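Local coordinates for endoglucanase (Uncultured bacterium, PDB 3X17), which probably hydrolyses internal beta-1,4-glucosidic bonds of cellulose, as a family 9 endoglucanase with an N-terminal Ig-like domain, at residues E74-A86 / Q419-F431. Residues are numbered along the deposited sequence; the frame is centred on the assembly and turned at random.
Sequences EDRLVSGDTLYRA and QSGYGVPILAGSF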
# COMPACT_ATOMS: atom_id res chain seq x y z
N GLU A 74 15.79 -25.24 0.83
CA GLU A 74 16.72 -24.13 0.76
C GLU A 74 16.16 -22.99 -0.10
O GLU A 74 15.95 -23.15 -1.30
CB GLU A 74 18.08 -24.58 0.23
CG GLU A 74 19.25 -23.82 0.85
CD GLU A 74 20.57 -24.05 0.11
OE1 GLU A 74 20.99 -25.23 0.01
OE2 GLU A 74 21.17 -23.06 -0.36
N ASP A 75 15.92 -21.85 0.51
CA ASP A 75 15.33 -20.72 -0.18
C ASP A 75 16.33 -20.05 -1.09
O ASP A 75 16.70 -18.92 -0.88
CB ASP A 75 14.81 -19.73 0.83
CG ASP A 75 14.11 -18.57 0.20
OD1 ASP A 75 13.57 -18.74 -0.87
OD2 ASP A 75 14.14 -17.50 0.78
N ARG A 76 16.72 -20.76 -2.12
CA ARG A 76 17.97 -20.51 -2.85
C ARG A 76 17.89 -19.23 -3.70
O ARG A 76 18.92 -18.60 -3.99
CB ARG A 76 18.26 -21.70 -3.76
CG ARG A 76 19.73 -21.99 -3.99
CD ARG A 76 19.86 -23.23 -4.89
NE ARG A 76 18.99 -23.15 -6.07
CZ ARG A 76 17.84 -23.80 -6.21
NH1 ARG A 76 17.42 -24.63 -5.25
NH2 ARG A 76 17.11 -23.64 -7.30
N LEU A 77 16.68 -18.84 -4.07
CA LEU A 77 16.49 -17.74 -5.00
C LEU A 77 16.20 -16.41 -4.30
O LEU A 77 16.02 -15.39 -4.96
CB LEU A 77 15.38 -18.07 -5.98
CG LEU A 77 15.80 -19.15 -6.99
CD1 LEU A 77 14.78 -19.23 -8.11
CD2 LEU A 77 17.22 -18.85 -7.56
N VAL A 78 16.11 -16.44 -2.99
CA VAL A 78 15.72 -15.27 -2.24
C VAL A 78 16.51 -15.01 -0.99
O VAL A 78 17.33 -14.16 -1.00
CB VAL A 78 14.21 -15.31 -1.85
CG1 VAL A 78 13.75 -13.98 -1.37
CG2 VAL A 78 13.38 -15.76 -2.96
N SER A 79 16.25 -15.73 0.07
CA SER A 79 16.94 -15.47 1.34
C SER A 79 18.25 -16.25 1.44
O SER A 79 19.15 -15.84 2.16
CB SER A 79 16.07 -15.79 2.55
OG SER A 79 15.79 -17.18 2.65
N GLY A 80 18.32 -17.42 0.84
CA GLY A 80 19.41 -18.36 1.12
C GLY A 80 19.17 -19.28 2.32
O GLY A 80 19.97 -20.16 2.58
N ASP A 81 18.08 -19.07 3.06
CA ASP A 81 17.88 -19.84 4.30
C ASP A 81 17.52 -21.30 4.06
O ASP A 81 17.01 -21.68 3.00
CB ASP A 81 16.83 -19.20 5.22
CG ASP A 81 17.21 -17.81 5.69
OD1 ASP A 81 18.37 -17.39 5.42
OD2 ASP A 81 16.35 -17.15 6.32
N THR A 82 17.76 -22.11 5.08
CA THR A 82 17.18 -23.43 5.17
C THR A 82 15.90 -23.35 5.98
O THR A 82 15.94 -22.96 7.16
CB THR A 82 18.17 -24.41 5.83
OG1 THR A 82 19.31 -24.54 4.98
CG2 THR A 82 17.53 -25.79 6.00
N LEU A 83 14.78 -23.70 5.34
CA LEU A 83 13.47 -23.65 5.99
C LEU A 83 12.86 -25.03 6.21
O LEU A 83 12.90 -25.90 5.33
CB LEU A 83 12.49 -22.76 5.20
CG LEU A 83 13.09 -21.43 4.71
CD1 LEU A 83 12.05 -20.61 3.92
CD2 LEU A 83 13.59 -20.63 5.93
N TYR A 84 12.19 -25.18 7.35
CA TYR A 84 11.14 -26.17 7.51
C TYR A 84 9.84 -25.43 7.73
O TYR A 84 9.85 -24.29 8.16
CB TYR A 84 11.45 -27.08 8.70
CG TYR A 84 12.77 -27.81 8.57
CD1 TYR A 84 13.98 -27.16 8.78
CD2 TYR A 84 12.81 -29.17 8.24
CE1 TYR A 84 15.20 -27.84 8.68
CE2 TYR A 84 14.03 -29.86 8.16
CZ TYR A 84 15.22 -29.18 8.35
OH TYR A 84 16.42 -29.84 8.20
N ARG A 85 8.71 -26.09 7.48
CA ARG A 85 7.41 -25.45 7.65
C ARG A 85 6.32 -26.37 8.14
O ARG A 85 6.34 -27.59 7.88
CB ARG A 85 6.99 -24.73 6.37
CG ARG A 85 6.55 -25.62 5.23
CD ARG A 85 5.91 -24.80 4.12
NE ARG A 85 6.77 -23.68 3.73
CZ ARG A 85 6.52 -22.39 3.95
NH1 ARG A 85 5.37 -21.99 4.54
NH2 ARG A 85 7.42 -21.49 3.58
N ALA A 86 5.39 -25.80 8.90
CA ALA A 86 4.15 -26.47 9.28
C ALA A 86 2.94 -25.66 8.83
O ALA A 86 3.02 -24.44 8.60
CB ALA A 86 4.10 -26.68 10.77
N GLN A 419 8.58 -19.85 -5.95
CA GLN A 419 10.03 -19.89 -5.89
C GLN A 419 10.60 -19.33 -4.58
O GLN A 419 11.80 -19.18 -4.45
CB GLN A 419 10.64 -19.14 -7.07
CG GLN A 419 10.39 -19.82 -8.39
CD GLN A 419 10.62 -18.92 -9.60
OE1 GLN A 419 10.93 -19.42 -10.68
NE2 GLN A 419 10.43 -17.61 -9.45
N SER A 420 9.75 -19.03 -3.60
CA SER A 420 10.16 -18.15 -2.52
C SER A 420 9.81 -18.72 -1.16
O SER A 420 8.65 -18.79 -0.77
CB SER A 420 9.53 -16.77 -2.67
OG SER A 420 9.93 -15.90 -1.61
N GLY A 421 10.83 -19.08 -0.40
CA GLY A 421 10.60 -19.80 0.83
C GLY A 421 9.69 -19.03 1.77
O GLY A 421 8.83 -19.61 2.40
N TYR A 422 9.86 -17.71 1.85
CA TYR A 422 9.04 -16.93 2.78
C TYR A 422 7.69 -16.45 2.24
O TYR A 422 6.98 -15.71 2.93
CB TYR A 422 9.82 -15.74 3.32
CG TYR A 422 10.91 -16.12 4.28
CD1 TYR A 422 10.62 -16.37 5.63
CD2 TYR A 422 12.22 -16.25 3.85
CE1 TYR A 422 11.61 -16.69 6.52
CE2 TYR A 422 13.23 -16.60 4.73
CZ TYR A 422 12.92 -16.83 6.07
OH TYR A 422 13.93 -17.07 6.98
N GLY A 423 7.38 -16.78 0.99
CA GLY A 423 6.13 -16.29 0.41
C GLY A 423 6.25 -15.03 -0.44
O GLY A 423 5.48 -14.85 -1.37
N VAL A 424 7.22 -14.18 -0.14
CA VAL A 424 7.30 -12.85 -0.79
C VAL A 424 7.67 -13.03 -2.25
O VAL A 424 8.63 -13.72 -2.56
CB VAL A 424 8.31 -11.90 -0.07
CG1 VAL A 424 9.70 -12.52 -0.00
CG2 VAL A 424 8.38 -10.55 -0.81
N PRO A 425 6.83 -12.51 -3.15
CA PRO A 425 7.00 -12.77 -4.59
C PRO A 425 8.05 -11.88 -5.23
O PRO A 425 7.83 -11.32 -6.31
CB PRO A 425 5.60 -12.50 -5.17
CG PRO A 425 4.91 -11.65 -4.14
CD PRO A 425 5.68 -11.63 -2.88
N ILE A 426 9.23 -11.87 -4.62
CA ILE A 426 10.30 -11.00 -5.07
C ILE A 426 11.62 -11.75 -4.94
O ILE A 426 11.92 -12.30 -3.88
CB ILE A 426 10.35 -9.70 -4.22
CG1 ILE A 426 8.99 -8.99 -4.27
CG2 ILE A 426 11.44 -8.79 -4.74
CD1 ILE A 426 8.81 -7.85 -3.25
N LEU A 427 12.37 -11.83 -6.02
CA LEU A 427 13.64 -12.57 -5.98
C LEU A 427 14.80 -11.66 -5.59
O LEU A 427 14.78 -10.43 -5.84
CB LEU A 427 13.93 -13.24 -7.32
CG LEU A 427 12.87 -14.19 -7.90
CD1 LEU A 427 13.30 -14.68 -9.26
CD2 LEU A 427 12.64 -15.37 -6.94
N ALA A 428 15.82 -12.26 -4.98
CA ALA A 428 17.10 -11.61 -4.74
C ALA A 428 17.62 -10.88 -5.98
O ALA A 428 17.56 -11.40 -7.09
CB ALA A 428 18.14 -12.64 -4.25
N GLY A 429 18.13 -9.67 -5.77
CA GLY A 429 18.51 -8.81 -6.89
C GLY A 429 17.37 -7.90 -7.30
O GLY A 429 17.58 -6.94 -8.04
N SER A 430 16.15 -8.18 -6.83
CA SER A 430 15.03 -7.34 -7.27
C SER A 430 14.32 -6.61 -6.13
O SER A 430 13.19 -6.14 -6.31
CB SER A 430 14.01 -8.14 -8.10
OG SER A 430 14.48 -8.34 -9.42
N PHE A 431 14.93 -6.58 -4.95
CA PHE A 431 14.36 -5.81 -3.83
C PHE A 431 14.65 -4.33 -3.98
O PHE A 431 15.78 -3.89 -3.85
CB PHE A 431 14.90 -6.32 -2.49
CG PHE A 431 14.31 -7.64 -2.07
CD1 PHE A 431 14.76 -8.83 -2.65
CD2 PHE A 431 13.21 -7.69 -1.23
CE1 PHE A 431 14.17 -10.06 -2.32
CE2 PHE A 431 12.64 -8.92 -0.86
CZ PHE A 431 13.13 -10.10 -1.39
O HOH W 1 11.79 -16.21 0.58
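Asp75 OD2 is gripped by three donors: Ser79 OG on its anti lone pair, Ser79 N, and a water that ties it to the facing segment. The bonds join the hairpin loop between strands 63-74 and 82-87 of the N-terminal Ig-like domain to the loop after helix 396-418 of the (alpha/alpha)6 barrel. Asp75 OD1 takes the backbone N of Gly421 at 2.8 Å, met from well above the carboxylate plane. The water also donates to Ser420 OG and accepts from Tyr422 N. Asp75 CG lies anti to its own N (chi1 -177°), which carries the carboxylate over to the type I turn Ser420-Gly423. With an alanine in place of Asp75, Gly421 N would probably lose its carboxylate acceptor, Ser79 OG and N their shared one, and the water one of its anchors. A side chain at Gly421 would run into Leu83 CD1, 3.5 Å from Gly421 CA, and Asp75 CG. The Tyr422 ring brings its hydroxyl end close to the hairpin. Leu83 CD1 lies over one face, near the rim, while Ser79 OG sits at the edge, 3.3 Å from Tyr422 CE2. Asp81 OD2 accepts from Tyr422 OH on its anti lone pair at 2.5 Å, with carboxylate and ring planes 82° apart. Asp81 OD1 forms a salt bridge with Arg527, a second tie to the catalytic domain. Farther along, Ala428 N donates to Leu77 O at 3.1 Å. Beside this bond Val78 wedges in: its CG2 touches Leu427 CD2, and its CG1 meets the edge of the Phe431 ring, 3.9 Å from Phe431 CZ.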